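Local coordinates for 11S globulin beta subunit (Cucurbita maxima, PDB 2EVX), which serves as a seed storage protein, a hexameric 11S globulin of the cupin family laid down as a nutrient reserve, at the interface of chains A and B. Sequence-based numbering; all coordinates share one arbitrary frame. Chains: chain A/B, 11S globulin beta subunit.

Contact 1: the interface of chains A and B. Residues chain A 410, 416, 428; chain B 78, 99, 144, 179, 210.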
# COMPACT_ATOMS: atom_id res chain seq x y z
N LEU A 410 26.38 -8.67 10.14
CA LEU A 410 26.93 -9.90 9.64
C LEU A 410 28.09 -10.36 10.52
O LEU A 410 28.28 -11.56 10.72
CB LEU A 410 27.37 -9.73 8.19
CG LEU A 410 26.33 -10.13 7.13
CD1 LEU A 410 24.96 -10.35 7.75
CD2 LEU A 410 26.28 -9.06 6.05
N GLN A 416 24.66 -12.14 12.56
CA GLN A 416 23.95 -13.23 11.95
C GLN A 416 24.86 -14.41 12.26
O GLN A 416 24.40 -15.51 12.53
CB GLN A 416 23.84 -13.02 10.44
CG GLN A 416 22.54 -13.53 9.88
CD GLN A 416 21.35 -12.92 10.60
OE1 GLN A 416 20.31 -13.55 10.73
NE2 GLN A 416 21.51 -11.67 11.06
N MET A 428 28.84 -24.92 6.35
CA MET A 428 28.61 -23.78 5.48
C MET A 428 29.87 -23.36 4.73
O MET A 428 29.86 -23.22 3.50
CB MET A 428 28.09 -22.57 6.29
CG MET A 428 26.59 -22.61 6.62
SD MET A 428 26.03 -21.28 7.75
CE MET A 428 26.33 -19.79 6.76
N PRO B 78 21.72 -21.08 4.93
CA PRO B 78 20.96 -19.89 5.34
C PRO B 78 21.01 -18.72 4.37
O PRO B 78 22.07 -18.36 3.85
CB PRO B 78 21.57 -19.54 6.68
CG PRO B 78 23.00 -19.89 6.48
CD PRO B 78 22.92 -21.23 5.76
N ALA B 99 16.54 -16.56 12.79
CA ALA B 99 16.94 -15.42 13.61
C ALA B 99 15.89 -14.41 14.08
O ALA B 99 15.43 -14.47 15.23
CB ALA B 99 18.07 -14.67 12.90
N SER B 144 17.06 -14.33 7.70
CA SER B 144 17.72 -15.52 7.18
C SER B 144 17.27 -16.73 7.96
O SER B 144 16.87 -16.63 9.12
CB SER B 144 19.25 -15.39 7.23
OG SER B 144 19.73 -15.56 8.55
N LEU B 179 24.18 -16.69 2.66
CA LEU B 179 25.32 -16.35 3.51
C LEU B 179 26.56 -17.20 3.24
O LEU B 179 27.70 -16.75 3.47
CB LEU B 179 24.93 -16.46 4.99
CG LEU B 179 23.83 -15.51 5.48
CD1 LEU B 179 23.78 -15.54 6.99
CD2 LEU B 179 24.13 -14.12 5.02
N PHE B 210 29.14 -12.55 0.44
CA PHE B 210 30.52 -12.18 0.73
C PHE B 210 31.45 -12.12 -0.47
O PHE B 210 32.40 -11.33 -0.48
CB PHE B 210 31.11 -13.14 1.77
CG PHE B 210 30.41 -13.08 3.10
CD1 PHE B 210 29.58 -14.12 3.51
CD2 PHE B 210 30.55 -11.96 3.92
CE1 PHE B 210 28.88 -14.04 4.71
CE2 PHE B 210 29.85 -11.87 5.13
CZ PHE B 210 29.02 -12.92 5.53
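A:Gln416 puts its side-chain amide oxygen beside the hydroxyl of B:Ser144, which donates a hydrogen bond of 3.0 Å from OG to OE1. The donor meets the carbonyl at a C=O...O angle of 115°, tilted 26° from the amide plane, so it comes in well to one side of the C=O direction. The same OE1 lies 3.3 Å from CB of B:Ala99, a methyl that borders the polar pair. Further back along the glutamine, CG touches CD1 of B:Leu179 at 3.7 Å, the two side chains crossing at about a right angle; a bend at chi2 (55°) turns the amide away from this leucine toward the serine.

Next to this, the end of A:Met428 meets the CG/CD side of the B:Pro78 ring. The methionine's terminal methyl CE sits 3.3 Å from the ring carbon CG, and SD lies 3.6 Å from that carbon. CE also packs at 4.0 Å on CB of B:Leu179, so this leucine is shared by methionine and glutamine. At the periphery, CG of A:Leu410 approaches CZ of B:Phe210 at 4.2 Å. The phenyl ring is bordered in its own plane by the backbone O of B:Leu179.

In the fold, the C-terminal helical segment of one cupin-family subunit, with helices 416-419 and 422-429, lies here against its neighbour's strand 74-81 and the loop ahead of strand 145-149, both within the N-terminal cupin sequence range.

Contact 2: the interface of chains A and B. Residues chain A 420-421, 424, 428; chain B 75, 78, 126, 128, 146.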
# COMPACT_ATOMS: atom_id res chain seq x y z
N LEU A 420 24.41 -18.24 14.59
CA LEU A 420 24.60 -19.55 14.00
C LEU A 420 25.38 -20.57 14.81
O LEU A 420 26.40 -20.25 15.42
CB LEU A 420 25.25 -19.39 12.61
CG LEU A 420 24.38 -18.67 11.56
CD1 LEU A 420 25.22 -18.29 10.36
CD2 LEU A 420 23.20 -19.56 11.17
N PRO A 421 24.89 -21.82 14.86
CA PRO A 421 25.53 -22.92 15.59
C PRO A 421 26.85 -23.25 14.90
O PRO A 421 26.92 -23.23 13.67
CB PRO A 421 24.53 -24.06 15.44
CG PRO A 421 23.21 -23.35 15.31
CD PRO A 421 23.56 -22.23 14.37
N VAL A 424 26.69 -25.74 12.07
CA VAL A 424 26.18 -25.21 10.81
C VAL A 424 27.24 -24.37 10.09
O VAL A 424 27.47 -24.54 8.90
CB VAL A 424 24.90 -24.37 11.05
CG1 VAL A 424 24.43 -23.72 9.76
CG2 VAL A 424 23.80 -25.27 11.60
N MET A 428 28.84 -24.92 6.35
CA MET A 428 28.61 -23.78 5.48
C MET A 428 29.87 -23.36 4.73
O MET A 428 29.86 -23.22 3.50
CB MET A 428 28.09 -22.57 6.29
CG MET A 428 26.59 -22.61 6.62
SD MET A 428 26.03 -21.28 7.75
CE MET A 428 26.33 -19.79 6.76
N LEU B 75 21.44 -30.13 4.48
CA LEU B 75 21.29 -28.80 5.04
C LEU B 75 21.09 -27.73 3.96
O LEU B 75 21.90 -27.60 3.04
CB LEU B 75 22.53 -28.44 5.87
CG LEU B 75 22.53 -27.01 6.44
CD1 LEU B 75 21.61 -26.97 7.65
CD2 LEU B 75 23.93 -26.58 6.83
N PRO B 78 21.72 -21.08 4.93
CA PRO B 78 20.96 -19.89 5.34
C PRO B 78 21.01 -18.72 4.37
O PRO B 78 22.07 -18.36 3.85
CB PRO B 78 21.57 -19.54 6.68
CG PRO B 78 23.00 -19.89 6.48
CD PRO B 78 22.92 -21.23 5.76
N GLN B 126 21.28 -19.67 18.26
CA GLN B 126 19.86 -19.39 18.17
C GLN B 126 19.08 -20.62 18.57
O GLN B 126 19.61 -21.72 18.62
CB GLN B 126 19.51 -19.03 16.73
CG GLN B 126 19.97 -20.09 15.75
CD GLN B 126 19.78 -19.68 14.30
OE1 GLN B 126 20.29 -20.35 13.40
NE2 GLN B 126 19.06 -18.60 14.07
N ILE B 128 16.92 -23.78 18.42
CA ILE B 128 16.89 -24.83 17.40
C ILE B 128 15.42 -25.23 17.26
O ILE B 128 14.87 -25.91 18.12
CB ILE B 128 17.73 -26.06 17.84
CG1 ILE B 128 19.21 -25.67 17.95
CG2 ILE B 128 17.55 -27.20 16.85
CD1 ILE B 128 19.82 -25.16 16.67
N TRP B 146 17.65 -21.44 7.84
CA TRP B 146 18.21 -22.64 7.25
C TRP B 146 17.36 -23.81 7.70
O TRP B 146 16.60 -23.71 8.68
CB TRP B 146 19.68 -22.85 7.66
CG TRP B 146 19.94 -22.77 9.13
CD1 TRP B 146 20.23 -21.65 9.85
CD2 TRP B 146 19.93 -23.86 10.06
NE1 TRP B 146 20.41 -21.97 11.18
CE2 TRP B 146 20.22 -23.32 11.34
CE3 TRP B 146 19.70 -25.24 9.95
CZ2 TRP B 146 20.29 -24.11 12.49
CZ3 TRP B 146 19.78 -26.02 11.11
CH2 TRP B 146 20.07 -25.45 12.36
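A:Val424 sets its CG2 methyl over the indole of B:Trp146, where the C-terminal helical segment of one cupin-family subunit packs against strands of the next. This is a CH-pi contact: CG2 stands 3.9 Å from the centroid of the six-membered ring, displaced toward its rim. With CG1 opposite the backbone nitrogen (chi1 175°), CG1 faces CD2 of B:Leu75 at 4.1 Å and CG2 the indole, the valine and leucine side chains crossing at about a right angle.

Aliphatic packing continues beside the NE1/CD1 edge of the indole. CD2 of A:Leu420 lies 3.7 Å from NE1 of B:Trp146, the leucine and tryptophan sliding past each other in opposite directions. A:Pro421 crosses obliquely to B:Ile128, its CG 4.1 Å from CD1. B:Pro78 adds to the apolar surface where it meets A:Met428.

Within chain B, the indole NE1 of B:Trp146 donates a hydrogen bond to the side-chain carbonyl OE1 of B:Gln126 at 2.8 Å, with 155° at the hydrogen; the acceptor lies 15° out of the ring plane. This bond is likely to limit rotation of the indole against the valine. B:Gln126 extends beyond CG to reach the tryptophan, and its OE1 also comes within 3.8 Å of CD2 of A:Leu420.

Contact 3: the interface of chains A and B. Residues chain A 431, 435, 438-439; chain B 223-225, 228.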
# COMPACT_ATOMS: atom_id res chain seq x y z
N ILE A 431 34.82 -25.32 6.73
CA ILE A 431 35.92 -25.04 7.65
C ILE A 431 35.73 -25.94 8.86
O ILE A 431 34.78 -26.71 8.92
CB ILE A 431 35.92 -23.58 8.11
CG1 ILE A 431 34.57 -23.26 8.77
CG2 ILE A 431 36.22 -22.66 6.93
CD1 ILE A 431 34.42 -21.82 9.15
N GLU A 435 37.96 -23.12 13.32
CA GLU A 435 38.01 -21.97 12.42
C GLU A 435 36.65 -21.28 12.50
O GLU A 435 36.55 -20.06 12.47
CB GLU A 435 38.27 -22.43 10.97
CG GLU A 435 39.43 -23.40 10.79
CD GLU A 435 39.69 -23.74 9.32
OE1 GLU A 435 40.21 -22.87 8.58
OE2 GLU A 435 39.35 -24.88 8.90
N ARG A 438 36.75 -18.97 15.34
CA ARG A 438 37.42 -17.70 15.11
C ARG A 438 36.58 -16.81 14.20
O ARG A 438 36.76 -15.59 14.15
CB ARG A 438 38.80 -17.91 14.48
CG ARG A 438 39.57 -16.61 14.22
CD ARG A 438 41.08 -16.84 14.16
NE ARG A 438 41.48 -17.61 12.99
CZ ARG A 438 41.89 -17.07 11.84
NH1 ARG A 438 41.98 -15.75 11.72
NH2 ARG A 438 42.21 -17.85 10.81
N LEU A 439 35.64 -17.43 13.49
CA LEU A 439 34.77 -16.69 12.58
C LEU A 439 33.70 -15.89 13.30
O LEU A 439 33.51 -14.71 13.02
CB LEU A 439 34.10 -17.65 11.60
CG LEU A 439 34.09 -17.22 10.12
CD1 LEU A 439 32.97 -17.97 9.41
CD2 LEU A 439 33.90 -15.72 10.00
N GLN B 223 37.96 -10.06 11.47
CA GLN B 223 39.22 -10.27 12.18
C GLN B 223 39.69 -11.71 11.90
O GLN B 223 39.77 -12.56 12.80
CB GLN B 223 39.04 -10.05 13.70
CG GLN B 223 38.73 -8.60 14.07
CD GLN B 223 39.93 -7.66 13.89
OE1 GLN B 223 40.79 -7.56 14.77
NE2 GLN B 223 40.00 -6.99 12.75
N ILE B 224 39.98 -11.97 10.62
CA ILE B 224 40.42 -13.29 10.18
C ILE B 224 41.49 -13.23 9.09
O ILE B 224 41.77 -12.17 8.53
CB ILE B 224 39.23 -14.11 9.65
CG1 ILE B 224 38.44 -13.26 8.64
CG2 ILE B 224 38.35 -14.55 10.80
CD1 ILE B 224 37.30 -14.01 7.98
N ASP B 225 42.08 -14.39 8.81
CA ASP B 225 43.12 -14.51 7.78
C ASP B 225 42.49 -14.64 6.40
O ASP B 225 41.31 -14.98 6.29
CB ASP B 225 43.99 -15.75 8.04
CG ASP B 225 43.18 -17.05 8.00
OD1 ASP B 225 43.77 -18.13 7.78
OD2 ASP B 225 41.95 -16.99 8.19
N LEU B 228 40.61 -17.70 5.39
CA LEU B 228 39.23 -17.78 5.85
C LEU B 228 38.33 -16.98 4.94
O LEU B 228 37.18 -17.35 4.72
CB LEU B 228 39.12 -17.24 7.28
CG LEU B 228 39.03 -18.33 8.34
CD1 LEU B 228 38.88 -17.69 9.71
CD2 LEU B 228 37.84 -19.23 8.02
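A:Arg438 presents one face of its guanidinium to B:Leu228, whose CD1 methyl sits 3.5 Å above the plane, toward the rim. At the edge, in the guanidinium plane, is the carboxylate carbon of B:Asp225. The two planes are turned 63° apart. NH2 donates to OD2 at 2.8 Å, making a salt bridge with 142° at the hydrogen; OD2 is met from above the carboxylate plane, so this is no flat, two-pronged pairing.

With CG turned opposite the backbone nitrogen (chi1 -180°), the arginine chain runs out from the helix and a bend at chi3 carries the guanidinium to the acid. NH1 lies 3.3 Å from CA of B:Ile224, alongside the backbone leading into helix 226-233. Replacing A:Arg438 with a leucine would probably leave the carboxylate of B:Asp225 without its cationic mate and B:Leu228 without the flat surface its methyl covers.

B:Leu228 divides its methyls between two partners: CD2 meets CG2 of A:Ile431 at 4.0 Å, the two side chains at about a right angle. A:Leu439 lies more loosely near B:Ile224, with CD2 4.3 Å from CD1. The site joins helix 433-440 of one subunit to the start of helix 226-233 of its neighbour, combining charge pairing and apolar cover to hold adjoining subunits of the globulin together.

Contact 1 and contact 2 form neighbouring stretches of one surface, their C-alpha centres about 8 Å apart, and share A:Met428 and B:Pro78. Helix 422-429 of chain A and strands 74-81 and 145-149 of chain B take part in this region. The C-alpha centre of contact 3 lies about 15 Å from that of contact 1 and about 17 Å from that of contact 2, and the contact brings in the following helix of chain A, 433-440. Successive helices near the C-terminus of one subunit thus meet separate parts of its neighbour. The interface is not an exact two-fold, and the deposited assembly holds three copies, consistent with a head-to-tail trimer within the hexamer.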